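Local coordinates for protein cpftsy (Physcomitrella patens, PDB 4AK9) that probably acts as the chloroplast signal recognition particle receptor, a GTPase of the SRP family that takes part in targeting proteins to the thylakoid membrane, at residues 69-73 with 91-96. Residues are numbered along the deposited sequence.
Sequences IVDTI and ALKKNI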
ATOM      1  N   ILE A  69       4.718  13.346  -9.210  1.00 21.48           N
ATOM      2  CA  ILE A  69       5.837  12.920 -10.054  1.00 25.56           C
ATOM      3  C   ILE A  69       5.468  12.907 -11.527  1.00 23.48           C
ATOM      4  O   ILE A  69       6.184  13.461 -12.360  1.00 29.22           O
ATOM      5  CB  ILE A  69       6.332  11.512  -9.660  1.00 20.16           C
ATOM      6  CG1 ILE A  69       7.015  11.595  -8.301  1.00 21.33           C
ATOM      7  CG2 ILE A  69       7.301  10.975 -10.705  1.00 24.02           C
ATOM      8  CD1 ILE A  69       7.287  10.240  -7.643  1.00 20.23           C
ATOM      9  N   VAL A  70       4.348  12.274 -11.854  1.00 22.67           N
ATOM     10  CA  VAL A  70       3.963  12.126 -13.245  1.00 22.94           C
ATOM     11  C   VAL A  70       3.425  13.442 -13.835  1.00 27.51           C
ATOM     12  O   VAL A  70       3.678  13.748 -15.009  1.00 28.23           O
ATOM     13  CB  VAL A  70       3.004  10.927 -13.408  1.00 25.73           C
ATOM     14  CG1 VAL A  70       2.480  10.798 -14.838  1.00 29.68           C
ATOM     15  CG2 VAL A  70       3.742   9.626 -12.987  1.00 26.45           C
ATOM     16  N   ASP A  71       2.755  14.245 -13.012  1.00 26.15           N
ATOM     17  CA  ASP A  71       2.154  15.500 -13.483  1.00 30.34           C
ATOM     18  C   ASP A  71       3.219  16.451 -14.011  1.00 31.76           C
ATOM     19  O   ASP A  71       3.031  17.078 -15.045  1.00 29.36           O
ATOM     20  CB  ASP A  71       1.328  16.160 -12.386  1.00 28.69           C
ATOM     21  CG  ASP A  71       0.135  16.946 -12.938  1.00 47.31           C
ATOM     22  OD1 ASP A  71      -0.350  16.637 -14.054  1.00 42.63           O
ATOM     23  OD2 ASP A  71      -0.318  17.882 -12.245  1.00 59.00           O
ATOM     24  N   THR A  72       4.361  16.517 -13.330  1.00 26.85           N
ATOM     25  CA  THR A  72       5.502  17.305 -13.816  1.00 28.95           C
ATOM     26  C   THR A  72       5.986  16.838 -15.209  1.00 29.19           C
ATOM     27  O   THR A  72       6.332  17.658 -16.083  1.00 34.08           O
ATOM     28  CB  THR A  72       6.663  17.216 -12.794  1.00 31.01           C
ATOM     29  OG1 THR A  72       6.193  17.655 -11.511  1.00 38.13           O
ATOM     30  CG2 THR A  72       7.816  18.082 -13.222  1.00 39.21           C
ATOM     31  N   ILE A  73       6.008  15.526 -15.418  1.00 26.10           N
ATOM     32  CA  ILE A  73       6.382  14.948 -16.699  1.00 27.80           C
ATOM     33  C   ILE A  73       5.370  15.314 -17.778  1.00 29.93           C
ATOM     34  O   ILE A  73       5.756  15.662 -18.908  1.00 29.75           O
ATOM     35  CB  ILE A  73       6.497  13.416 -16.601  1.00 26.38           C
ATOM     36  CG1 ILE A  73       7.644  13.029 -15.654  1.00 25.66           C
ATOM     37  CG2 ILE A  73       6.670  12.749 -17.983  1.00 23.29           C
ATOM     38  CD1 ILE A  73       7.670  11.546 -15.345  1.00 25.95           C
ATOM     39  N   ALA A  91      13.665  12.184 -16.691  1.00 25.23           N
ATOM     40  CA  ALA A  91      12.931  13.175 -15.909  1.00 29.65           C
ATOM     41  C   ALA A  91      12.299  12.507 -14.690  1.00 25.13           C
ATOM     42  O   ALA A  91      12.215  13.107 -13.606  1.00 27.24           O
ATOM     43  CB  ALA A  91      11.867  13.854 -16.751  1.00 29.01           C
ATOM     44  N   LEU A  92      11.846  11.273 -14.883  1.00 25.66           N
ATOM     45  CA  LEU A  92      11.284  10.491 -13.782  1.00 27.22           C
ATOM     46  C   LEU A  92      12.294  10.366 -12.627  1.00 26.47           C
ATOM     47  O   LEU A  92      11.963  10.615 -11.477  1.00 23.94           O
ATOM     48  CB  LEU A  92      10.861   9.114 -14.282  1.00 23.96           C
ATOM     49  CG  LEU A  92      10.427   8.080 -13.222  1.00 24.85           C
ATOM     50  CD1 LEU A  92       9.147   8.541 -12.499  1.00 26.31           C
ATOM     51  CD2 LEU A  92      10.206   6.736 -13.868  1.00 26.89           C
ATOM     52  N   LYS A  93      13.526   9.988 -12.948  1.00 25.96           N
ATOM     53  CA  LYS A  93      14.567   9.858 -11.930  1.00 27.56           C
ATOM     54  C   LYS A  93      14.853  11.183 -11.256  1.00 24.79           C
ATOM     55  O   LYS A  93      14.985  11.230 -10.033  1.00 22.49           O
ATOM     56  CB  LYS A  93      15.860   9.264 -12.518  1.00 26.76           C
ATOM     57  CG  LYS A  93      15.683   7.855 -13.062  1.00 28.89           C
ATOM     58  CD  LYS A  93      16.969   7.314 -13.723  1.00 33.21           C
ATOM     59  CE  LYS A  93      18.145   7.376 -12.753  1.00 39.55           C
ATOM     60  NZ  LYS A  93      19.367   6.709 -13.296  1.00 47.97           N
ATOM     61  N   LYS A  94      14.975  12.260 -12.037  1.00 22.31           N
ATOM     62  CA  LYS A  94      15.276  13.572 -11.452  1.00 28.36           C
ATOM     63  C   LYS A  94      14.174  14.092 -10.554  1.00 25.22           C
ATOM     64  O   LYS A  94      14.452  14.696  -9.531  1.00 23.48           O
ATOM     65  CB  LYS A  94      15.598  14.615 -12.529  1.00 31.83           C
ATOM     66  CG  LYS A  94      16.884  14.308 -13.237  1.00 40.13           C
ATOM     67  CD  LYS A  94      17.146  15.234 -14.423  1.00 51.99           C
ATOM     68  CE  LYS A  94      18.426  14.812 -15.146  1.00 52.98           C
ATOM     69  NZ  LYS A  94      18.451  15.273 -16.566  1.00 53.82           N
ATOM     70  N   ASN A  95      12.923  13.862 -10.941  1.00 24.10           N
ATOM     71  CA  ASN A  95      11.796  14.315 -10.155  1.00 23.04           C
ATOM     72  C   ASN A  95      11.750  13.573  -8.826  1.00 22.58           C
ATOM     73  O   ASN A  95      11.421  14.167  -7.800  1.00 20.34           O
ATOM     74  CB  ASN A  95      10.470  14.117 -10.882  1.00 26.27           C
ATOM     75  CG  ASN A  95      10.326  15.029 -12.086  1.00 38.56           C
ATOM     76  OD1 ASN A  95      11.063  16.009 -12.233  1.00 40.39           O
ATOM     77  ND2 ASN A  95       9.367  14.711 -12.959  1.00 34.98           N
ATOM     78  N   ILE A  96      12.119  12.295  -8.841  1.00 20.67           N
ATOM     79  CA  ILE A  96      12.148  11.534  -7.594  1.00 20.34           C
ATOM     80  C   ILE A  96      13.271  12.048  -6.712  1.00 19.52           C
ATOM     81  O   ILE A  96      13.095  12.246  -5.515  1.00 19.42           O
ATOM     82  CB  ILE A  96      12.262  10.006  -7.836  1.00 19.51           C
ATOM     83  CG1 ILE A  96      10.982   9.524  -8.506  1.00 17.25           C
ATOM     84  CG2 ILE A  96      12.480   9.273  -6.499  1.00 20.63           C
ATOM     85  CD1 ILE A  96      11.074   8.129  -9.116  1.00 23.37           C
TER
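Segments 69-73 and 91-96 of the successive helices 63-78 and 85-101 cross obliquely, their directions 130° apart, nearer antiparallel than parallel, with axes 9.6 Å apart at their closest. I69 and N95, whose CA atoms lie 6.1 Å apart, each lose 69 Å² to the partner segment; I73, one helical turn after I69, loses 48 Å². N95 directs its CA-to-CB bond toward segment 69-73, and its ND2 lies against T72 and I73, 3.7 Å from CB of T72 and 3.6 Å from CG1 of I73. From there ND2 of N95 gives a weak hydrogen bond to O of I69, 3.5 Å long and bent to 136°. The hydroxyl of T72 is bonded instead within its own helix, to the carbonyl of K68. Beside this polar link the packing is apolar. I69 brings CG2 to 3.5 Å from CD1 of L92 and extends CD1 to 3.9 Å from CG1 of I96, so it bridges two residues one turn apart. I73 sets its CD1 4.2 Å from CB of L92, while its CG1 lies 4.4 Å from CB of A91, a small side chain where the register pairs I73 with A91. Further apolar cover comes from L49 of helix 45-58, which touches I73, and from F317 near the C-terminus, which packs on L92 and I96. The contact joins two successive helices of the helical bundle that, as in other SRP-type GTPases, forms the N domain beside the GTP-binding G domain.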